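Local coordinates for nuclease-like protein (Chaetomium thermophilum, PDB 6GRB) that probably acts as a structure-selective nuclease that resolves four-way DNA (Holliday) junctions and cleaves 5'-flaps, this chain holding its nuclease core and C-terminal domain, at residues K324-L329 and L392-E397. Residues are numbered along the deposited sequence; the frame is centred on the assembly and turned at random.
Sequences KLIKVL and LDPGQE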
ATOM      1  N   LYS A 324     -10.638  25.362   7.551  1.00 68.16           N
ATOM      2  CA  LYS A 324     -10.742  23.918   7.725  1.00 66.97           C
ATOM      3  C   LYS A 324      -9.644  23.182   6.955  1.00 66.03           C
ATOM      4  O   LYS A 324      -9.128  22.162   7.423  1.00 65.47           O
ATOM      5  CB  LYS A 324     -12.118  23.424   7.277  1.00 67.57           C
ATOM      6  N   LEU A 325      -9.273  23.689   5.778  1.00 65.65           N
ATOM      7  CA  LEU A 325      -8.166  23.095   5.041  1.00 64.95           C
ATOM      8  C   LEU A 325      -6.880  23.216   5.827  1.00 65.48           C
ATOM      9  O   LEU A 325      -6.082  22.271   5.867  1.00 64.55           O
ATOM     10  CB  LEU A 325      -8.020  23.753   3.662  1.00 65.36           C
ATOM     11  CG  LEU A 325      -6.782  23.453   2.810  1.00 65.24           C
ATOM     12  CD1 LEU A 325      -6.674  21.981   2.449  1.00 63.59           C
ATOM     13  CD2 LEU A 325      -6.807  24.289   1.573  1.00 66.36           C
ATOM     14  N   ILE A 326      -6.682  24.370   6.479  1.00 67.43           N
ATOM     15  CA  ILE A 326      -5.483  24.633   7.280  1.00 68.25           C
ATOM     16  C   ILE A 326      -5.364  23.635   8.422  1.00 67.73           C
ATOM     17  O   ILE A 326      -4.300  23.057   8.645  1.00 67.25           O
ATOM     18  CB  ILE A 326      -5.512  26.077   7.814  1.00 70.30           C
ATOM     19  CG1 ILE A 326      -5.359  27.083   6.678  1.00 71.26           C
ATOM     20  CG2 ILE A 326      -4.433  26.288   8.839  1.00 71.32           C
ATOM     21  CD1 ILE A 326      -5.986  28.437   7.005  1.00 73.06           C
ATOM     22  N   LYS A 327      -6.447  23.447   9.184  1.00 70.48           N
ATOM     23  CA  LYS A 327      -6.402  22.537  10.329  1.00 70.62           C
ATOM     24  C   LYS A 327      -6.016  21.127   9.898  1.00 68.99           C
ATOM     25  O   LYS A 327      -5.192  20.472  10.546  1.00 69.04           O
ATOM     26  CB  LYS A 327      -7.749  22.526  11.059  1.00 71.20           C
ATOM     27  N   VAL A 328      -6.584  20.657   8.784  1.00 71.54           N
ATOM     28  CA  VAL A 328      -6.400  19.279   8.341  1.00 70.09           C
ATOM     29  C   VAL A 328      -5.048  19.088   7.668  1.00 69.18           C
ATOM     30  O   VAL A 328      -4.395  18.053   7.840  1.00 68.34           O
ATOM     31  CB  VAL A 328      -7.558  18.887   7.410  1.00 69.29           C
ATOM     32  CG1 VAL A 328      -7.307  17.506   6.799  1.00 67.93           C
ATOM     33  CG2 VAL A 328      -8.863  18.926   8.179  1.00 70.10           C
ATOM     34  N   LEU A 329      -4.589  20.077   6.910  1.00 67.51           N
ATOM     35  CA  LEU A 329      -3.358  19.905   6.149  1.00 66.87           C
ATOM     36  C   LEU A 329      -2.109  20.174   6.974  1.00 67.31           C
ATOM     37  O   LEU A 329      -1.039  19.670   6.630  1.00 66.50           O
ATOM     38  CB  LEU A 329      -3.372  20.829   4.925  1.00 67.56           C
ATOM     39  CG  LEU A 329      -2.342  20.539   3.835  1.00 67.26           C
ATOM     40  CD1 LEU A 329      -2.594  19.152   3.297  1.00 65.82           C
ATOM     41  CD2 LEU A 329      -2.402  21.582   2.719  1.00 68.67           C
ATOM     42  N   LEU A 392      -1.729  29.910   3.566  1.00 76.91           N
ATOM     43  CA  LEU A 392      -2.943  30.618   3.195  1.00 77.88           C
ATOM     44  C   LEU A 392      -3.367  31.573   4.303  1.00 79.01           C
ATOM     45  O   LEU A 392      -3.013  31.413   5.471  1.00 78.69           O
ATOM     46  CB  LEU A 392      -4.079  29.641   2.872  1.00 75.51           C
ATOM     47  CG  LEU A 392      -3.818  29.019   1.509  1.00 75.16           C
ATOM     48  CD1 LEU A 392      -4.890  28.039   1.104  1.00 72.94           C
ATOM     49  CD2 LEU A 392      -3.671  30.134   0.477  1.00 77.93           C
ATOM     50  N   ASP A 393      -4.141  32.580   3.906  1.00 79.71           N
ATOM     51  CA  ASP A 393      -4.595  33.642   4.785  1.00 80.71           C
ATOM     52  C   ASP A 393      -6.122  33.625   4.842  1.00 79.24           C
ATOM     53  O   ASP A 393      -6.776  33.812   3.799  1.00 79.03           O
ATOM     54  CB  ASP A 393      -4.068  34.977   4.255  1.00 83.00           C
ATOM     55  CG  ASP A 393      -4.306  36.127   5.206  1.00 83.62           C
ATOM     56  OD1 ASP A 393      -4.414  35.902   6.439  1.00 83.13           O
ATOM     57  OD2 ASP A 393      -4.380  37.267   4.705  1.00 84.42           O
ATOM     58  N   PRO A 394      -6.735  33.367   6.005  1.00 78.33           N
ATOM     59  CA  PRO A 394      -8.209  33.350   6.072  1.00 77.13           C
ATOM     60  C   PRO A 394      -8.890  34.663   5.695  1.00 78.09           C
ATOM     61  O   PRO A 394      -9.972  34.623   5.094  1.00 77.18           O
ATOM     62  CB  PRO A 394      -8.475  32.982   7.539  1.00 76.59           C
ATOM     63  CG  PRO A 394      -7.310  32.154   7.924  1.00 76.48           C
ATOM     64  CD  PRO A 394      -6.129  32.750   7.198  1.00 78.04           C
ATOM     65  N   GLY A 395      -8.302  35.818   6.032  1.00 76.85           N
ATOM     66  CA  GLY A 395      -8.919  37.121   5.788  1.00 77.54           C
ATOM     67  C   GLY A 395      -9.053  37.518   4.322  1.00 77.86           C
ATOM     68  O   GLY A 395      -9.771  38.479   4.029  1.00 78.07           O
ATOM     69  N   GLN A 396      -8.375  36.824   3.406  1.00 78.51           N
ATOM     70  CA  GLN A 396      -8.537  37.062   1.973  1.00 78.72           C
ATOM     71  C   GLN A 396      -9.762  36.351   1.403  1.00 77.04           C
ATOM     72  O   GLN A 396      -9.926  36.299   0.171  1.00 76.92           O
ATOM     73  CB  GLN A 396      -7.274  36.616   1.220  1.00 79.56           C
ATOM     74  CG  GLN A 396      -6.051  37.475   1.546  1.00 81.27           C
ATOM     75  CD  GLN A 396      -4.925  37.359   0.516  1.00 82.19           C
ATOM     76  OE1 GLN A 396      -4.816  36.364  -0.224  1.00 81.73           O
ATOM     77  NE2 GLN A 396      -4.077  38.393   0.464  1.00 83.25           N
ATOM     78  N   GLU A 397     -10.605  35.804   2.289  1.00 74.75           N
ATOM     79  CA  GLU A 397     -11.799  35.030   2.046  1.00 72.99           C
ATOM     80  C   GLU A 397     -12.984  35.671   2.754  1.00 72.71           C
ATOM     81  O   GLU A 397     -12.828  36.210   3.853  1.00 73.34           O
ATOM     82  CB  GLU A 397     -11.609  33.606   2.553  1.00 71.57           C
ATOM     83  CG  GLU A 397     -10.439  32.888   1.921  1.00 71.70           C
ATOM     84  CD  GLU A 397     -10.911  31.770   1.010  1.00 70.06           C
ATOM     85  OE1 GLU A 397     -10.113  30.833   0.748  1.00 69.50           O
ATOM     86  OE2 GLU A 397     -12.089  31.845   0.564  1.00 69.31           O
TER
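The puckered pyrrolidine ring of Pro394 turns one face to Ile326, whose methyl CD1 stands on that side, off-centre toward the CG-CD edge. Pro394 CG puckers toward the methyl and is the ring atom nearest Ile326 CD1, 4.1 Å away, with the two side chains crossing at about a right angle. Pro435 touches both residues, and Ile323, a turn earlier on the helix, also packs on the ring. The contact joins helix 318-340 to the loop that follows helix 386-390 within the Gen1 C-terminal domain, a family of the SH3 clan, where 394-396 form a short 3-10 turn. Ile326 reaches across because CG1 lies anti to the carbonyl carbon (chi1 -68°) and CD1 continues the chain outward from the helix (chi2 154°). Beside this pair, the methyl Leu325 CD2 lies 4.2 Å from Leu392 CD1. Phe61 of helix 55-70 packs on Leu325, while Ile303 lies against Leu392 and Arg307 touches both leucines, so helix 303-313 flanks this second apolar pair. The interface is small, 134 Å² over both sides, and no hydrogen bond crosses it. The polar ties lie beside it: Glu397 forms salt bridges with Arg307 and Arg311 of helix 303-313, and Arg319, on the same helix as Ile326, reaches the carbonyl O of Glu397 and, weakly, that of Pro394. At the end of the 3-10 turn, Glu397 N donates to Pro394 O at 3.1 Å.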